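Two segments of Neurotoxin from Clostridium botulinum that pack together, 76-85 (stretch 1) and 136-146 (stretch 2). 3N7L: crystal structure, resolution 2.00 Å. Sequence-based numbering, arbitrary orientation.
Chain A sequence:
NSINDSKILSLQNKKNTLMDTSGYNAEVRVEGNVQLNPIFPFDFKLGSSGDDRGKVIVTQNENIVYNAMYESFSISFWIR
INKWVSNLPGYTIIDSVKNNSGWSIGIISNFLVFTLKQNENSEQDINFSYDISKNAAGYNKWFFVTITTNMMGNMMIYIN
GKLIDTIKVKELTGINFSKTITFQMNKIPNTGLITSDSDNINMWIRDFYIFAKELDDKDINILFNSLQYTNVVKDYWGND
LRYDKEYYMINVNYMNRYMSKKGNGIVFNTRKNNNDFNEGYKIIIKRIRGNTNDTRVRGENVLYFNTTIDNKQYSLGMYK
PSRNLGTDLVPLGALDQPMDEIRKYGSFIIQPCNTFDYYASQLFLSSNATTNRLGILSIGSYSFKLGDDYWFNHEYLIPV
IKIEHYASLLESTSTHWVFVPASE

Stretch 1 76-85: SFWIRINKWV
Stretch 2, residues 136-146: AAGYNKWFFVT

The strand through Ser 76 to Ile 81 runs antiparallel to the strand through Phe 143 to Thr 146, with 148° between their directions. The axes approach to 4.7 Å. The CA atoms are 4.3 Å apart in Ser 76 and Thr 146, 5.4 Å in Phe 77 and Val 145, 4.5 Å in Trp 78 and Phe 144, and 5.6 Å in Ile 79 and Phe 143. The wide pairs carry the hydrogen bonds. Phe 77 N reaches Val 145 O at 3.0 Å, and Val 145 N reaches Phe 77 O at 2.8 Å. Ile 79 N to Phe 143 O and Phe 143 N to Ile 79 O are both 2.9 Å. Backbone angles are extended, for example -175/157 at Phe 77 and -102/120 at Phe 144.

Phe 77, Ile 79, Phe 143 and Val 145 share one face of the sheet, where their apolar side chains are buried together. Phe 77 (chi1 p, chi2 92°) lays its ring against Val 145 (t), with Val 145 CB 4.0 Å from the Phe 77 ring centroid. Phe 143 (p, chi2 100°) offers a flat ring to Ile 79 (t, t). The Ile 79 CG2 methyl is the bump, 3.6 Å from the Phe 143 ring centroid. Ile 79 CG2 also meets Val 145 CG2 at 3.9 Å.

Trp 78 and Phe 144 lie on the other face. Trp 78 (m, chi2 94°) spreads its indole under Phe 144 (t, chi2 66°). Phe 144 CB sits almost on the ring normal, 3.7 Å from the centroid of the Trp 78 six-membered ring. Trp 142 (m, chi2 107°) provides another platform. Arg 80 CB rests over it, 3.9 Å from the Trp 142 six-membered ring centroid. Both flat indoles suit the aliphatic carbons lying over them. Arg 80 is extended, chi1 to chi3 all t, and Arg 80 NE donates to Asn 140 O at 2.8 Å.

Beyond Arg 80 a water replaces direct backbone pairing. Water 1 accepts from Ile 81 N at 2.8 Å and lies 2.8 Å from both Tyr 139 O and Lys 141 O.

Asn 140 (m, chi2 -48°) plugs the turn; its carboxamide can accept and donate at once. Asn 140 OD1 accepts from Lys 83 N and Trp 84 N, each at 2.9 Å. Asn 140 ND2 donates to Ala 137 O at 3.0 Å. Lys 83 turns the chain at 81/51. Tyr 139 N donates to Trp 84 O at 3.1 Å. Gly 138 adopts 102/150, where a CB would clash with Asn 140 OD1.

Trp 84 (t, chi2 4°) points toward stretch 2. Trp 84 CZ3 wedges against Tyr 139 CD2 and Phe 143 CZ, both at 3.7 Å. Together the stretches bury 1037 Å².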

# COMPACT_ATOMS: atom_id res chain seq x y z
N SER A 76 -0.38 -13.99 10.69
CA SER A 76 0.17 -12.82 10.01
C SER A 76 0.16 -13.03 8.51
O SER A 76 0.35 -14.15 8.04
CB SER A 76 1.61 -12.56 10.48
OG SER A 76 2.50 -13.57 10.00
N PHE A 77 -0.06 -11.96 7.76
CA PHE A 77 -0.08 -12.07 6.31
C PHE A 77 -0.23 -10.73 5.61
O PHE A 77 -0.72 -9.76 6.20
CB PHE A 77 -1.23 -12.99 5.87
CG PHE A 77 -2.60 -12.51 6.28
CD1 PHE A 77 -3.36 -11.70 5.44
CD2 PHE A 77 -3.14 -12.89 7.52
CE1 PHE A 77 -4.63 -11.27 5.82
CE2 PHE A 77 -4.41 -12.46 7.91
CZ PHE A 77 -5.16 -11.65 7.06
N TRP A 78 0.21 -10.68 4.36
CA TRP A 78 0.08 -9.48 3.55
C TRP A 78 -1.18 -9.68 2.75
O TRP A 78 -1.45 -10.77 2.26
CB TRP A 78 1.27 -9.30 2.60
CG TRP A 78 2.45 -8.68 3.25
CD1 TRP A 78 3.51 -9.33 3.83
CD2 TRP A 78 2.70 -7.28 3.42
NE1 TRP A 78 4.40 -8.41 4.34
CE2 TRP A 78 3.93 -7.15 4.10
CE3 TRP A 78 2.00 -6.12 3.05
CZ2 TRP A 78 4.48 -5.90 4.43
CZ3 TRP A 78 2.54 -4.88 3.37
CH2 TRP A 78 3.77 -4.78 4.06
N ILE A 79 -1.98 -8.63 2.62
CA ILE A 79 -3.20 -8.73 1.86
C ILE A 79 -3.51 -7.43 1.14
O ILE A 79 -3.11 -6.34 1.57
CB ILE A 79 -4.40 -9.08 2.78
CG1 ILE A 79 -5.70 -9.08 1.98
CG2 ILE A 79 -4.49 -8.07 3.94
CD1 ILE A 79 -6.89 -9.63 2.74
N ARG A 80 -4.20 -7.57 0.01
CA ARG A 80 -4.62 -6.42 -0.76
C ARG A 80 -6.02 -6.71 -1.28
O ARG A 80 -6.29 -7.81 -1.78
CB ARG A 80 -3.68 -6.17 -1.94
CG ARG A 80 -4.04 -4.89 -2.66
CD ARG A 80 -3.35 -4.75 -3.99
NE ARG A 80 -3.86 -3.56 -4.66
CZ ARG A 80 -3.72 -3.31 -5.95
NH1 ARG A 80 -4.22 -2.19 -6.46
NH2 ARG A 80 -3.09 -4.17 -6.74
N ILE A 81 -6.92 -5.74 -1.14
CA ILE A 81 -8.29 -5.89 -1.60
C ILE A 81 -8.53 -4.76 -2.60
O ILE A 81 -8.37 -3.59 -2.26
CB ILE A 81 -9.29 -5.76 -0.42
CG1 ILE A 81 -8.98 -6.83 0.64
CG2 ILE A 81 -10.72 -5.92 -0.91
CD1 ILE A 81 -9.79 -6.70 1.90
N ASN A 82 -8.88 -5.09 -3.84
CA ASN A 82 -9.09 -3.99 -4.76
C ASN A 82 -10.52 -3.58 -4.93
O ASN A 82 -11.38 -4.35 -5.35
CB ASN A 82 -8.49 -4.21 -6.14
CG ASN A 82 -8.65 -2.99 -7.01
OD1 ASN A 82 -8.49 -1.86 -6.53
ND2 ASN A 82 -8.99 -3.18 -8.28
N LYS A 83 -10.72 -2.31 -4.61
CA LYS A 83 -11.99 -1.64 -4.63
C LYS A 83 -12.68 -2.00 -3.34
O LYS A 83 -13.82 -2.46 -3.32
CB LYS A 83 -12.81 -2.01 -5.84
CG LYS A 83 -13.23 -0.79 -6.64
CD LYS A 83 -12.01 0.05 -7.02
CE LYS A 83 -12.42 1.37 -7.65
NZ LYS A 83 -13.24 2.20 -6.71
N TRP A 84 -11.94 -1.80 -2.25
CA TRP A 84 -12.46 -2.03 -0.93
C TRP A 84 -13.12 -0.70 -0.58
O TRP A 84 -12.54 0.15 0.10
CB TRP A 84 -11.33 -2.35 0.06
CG TRP A 84 -11.83 -2.62 1.45
CD1 TRP A 84 -13.14 -2.67 1.86
CD2 TRP A 84 -11.03 -2.86 2.63
NE1 TRP A 84 -13.20 -2.93 3.22
CE2 TRP A 84 -11.93 -3.04 3.71
CE3 TRP A 84 -9.66 -2.93 2.86
CZ2 TRP A 84 -11.48 -3.29 5.01
CZ3 TRP A 84 -9.22 -3.18 4.17
CH2 TRP A 84 -10.13 -3.36 5.22
N VAL A 85 -14.32 -0.52 -1.11
CA VAL A 85 -15.09 0.70 -0.87
C VAL A 85 -15.74 0.65 0.51
O VAL A 85 -15.98 -0.42 1.07
CB VAL A 85 -16.15 0.89 -1.98
CG1 VAL A 85 -15.46 1.23 -3.29
CG2 VAL A 85 -16.98 -0.37 -2.15
N ALA A 136 -10.74 7.83 0.17
CA ALA A 136 -11.98 8.05 -0.56
C ALA A 136 -12.15 7.13 -1.77
O ALA A 136 -13.26 6.70 -2.07
CB ALA A 136 -12.08 9.50 -1.00
N ALA A 137 -11.05 6.83 -2.45
CA ALA A 137 -11.10 5.97 -3.63
C ALA A 137 -11.05 4.49 -3.24
O ALA A 137 -10.93 3.62 -4.11
CB ALA A 137 -9.96 6.31 -4.58
N GLY A 138 -11.15 4.22 -1.95
CA GLY A 138 -11.11 2.86 -1.46
C GLY A 138 -9.76 2.51 -0.86
O GLY A 138 -8.74 3.06 -1.25
N TYR A 139 -9.76 1.60 0.11
CA TYR A 139 -8.52 1.18 0.75
C TYR A 139 -8.01 0.02 -0.13
O TYR A 139 -8.18 -1.15 0.22
CB TYR A 139 -8.80 0.69 2.17
CG TYR A 139 -7.58 0.60 3.04
CD1 TYR A 139 -7.14 1.71 3.78
CD2 TYR A 139 -6.85 -0.58 3.13
CE1 TYR A 139 -6.00 1.63 4.59
CE2 TYR A 139 -5.71 -0.67 3.94
CZ TYR A 139 -5.30 0.43 4.66
OH TYR A 139 -4.18 0.33 5.47
N ASN A 140 -7.38 0.35 -1.26
CA ASN A 140 -6.92 -0.67 -2.19
C ASN A 140 -5.43 -0.95 -2.18
O ASN A 140 -4.87 -1.45 -3.16
CB ASN A 140 -7.36 -0.27 -3.60
CG ASN A 140 -8.73 0.38 -3.61
OD1 ASN A 140 -9.67 -0.14 -3.01
ND2 ASN A 140 -8.85 1.51 -4.28
N LYS A 141 -4.79 -0.66 -1.06
CA LYS A 141 -3.36 -0.87 -0.94
C LYS A 141 -2.99 -2.16 -0.20
O LYS A 141 -3.80 -2.74 0.51
CB LYS A 141 -2.72 0.33 -0.23
CG LYS A 141 -3.20 0.53 1.20
CD LYS A 141 -2.85 1.92 1.73
CE LYS A 141 -3.58 3.02 0.96
NZ LYS A 141 -3.20 4.41 1.38
N TRP A 142 -1.76 -2.60 -0.41
CA TRP A 142 -1.26 -3.77 0.28
C TRP A 142 -1.11 -3.37 1.75
O TRP A 142 -0.68 -2.25 2.04
CB TRP A 142 0.13 -4.16 -0.23
CG TRP A 142 0.16 -5.07 -1.41
CD1 TRP A 142 0.49 -4.75 -2.70
CD2 TRP A 142 -0.06 -6.49 -1.40
NE1 TRP A 142 0.49 -5.87 -3.48
CE2 TRP A 142 0.16 -6.96 -2.71
CE3 TRP A 142 -0.42 -7.41 -0.40
CZ2 TRP A 142 0.03 -8.31 -3.06
CZ3 TRP A 142 -0.55 -8.74 -0.74
CH2 TRP A 142 -0.32 -9.19 -2.06
N PHE A 143 -1.48 -4.25 2.67
CA PHE A 143 -1.28 -3.97 4.08
C PHE A 143 -0.95 -5.27 4.81
O PHE A 143 -1.32 -6.36 4.37
CB PHE A 143 -2.48 -3.21 4.71
CG PHE A 143 -3.78 -3.97 4.73
CD1 PHE A 143 -4.21 -4.60 5.90
CD2 PHE A 143 -4.61 -3.99 3.62
CE1 PHE A 143 -5.45 -5.24 5.96
CE2 PHE A 143 -5.86 -4.63 3.66
CZ PHE A 143 -6.27 -5.25 4.83
N PHE A 144 -0.21 -5.14 5.91
CA PHE A 144 0.23 -6.29 6.69
C PHE A 144 -0.61 -6.49 7.95
O PHE A 144 -0.67 -5.62 8.82
CB PHE A 144 1.70 -6.12 7.07
CG PHE A 144 2.29 -7.31 7.78
CD1 PHE A 144 2.45 -8.52 7.12
CD2 PHE A 144 2.73 -7.20 9.09
CE1 PHE A 144 3.04 -9.61 7.75
CE2 PHE A 144 3.33 -8.28 9.74
CZ PHE A 144 3.48 -9.49 9.07
N VAL A 145 -1.25 -7.65 8.03
CA VAL A 145 -2.10 -7.99 9.16
C VAL A 145 -1.40 -8.90 10.15
O VAL A 145 -0.67 -9.81 9.77
CB VAL A 145 -3.39 -8.72 8.69
CG1 VAL A 145 -4.21 -9.17 9.91
CG2 VAL A 145 -4.22 -7.81 7.81
N THR A 146 -1.62 -8.64 11.43
CA THR A 146 -1.07 -9.50 12.46
C THR A 146 -2.12 -9.62 13.55
O THR A 146 -2.48 -8.63 14.19
CB THR A 146 0.22 -8.95 13.08
OG1 THR A 146 1.20 -8.74 12.06
CG2 THR A 146 0.79 -9.95 14.08
O HOH W 1 -6.49 -3.43 0.36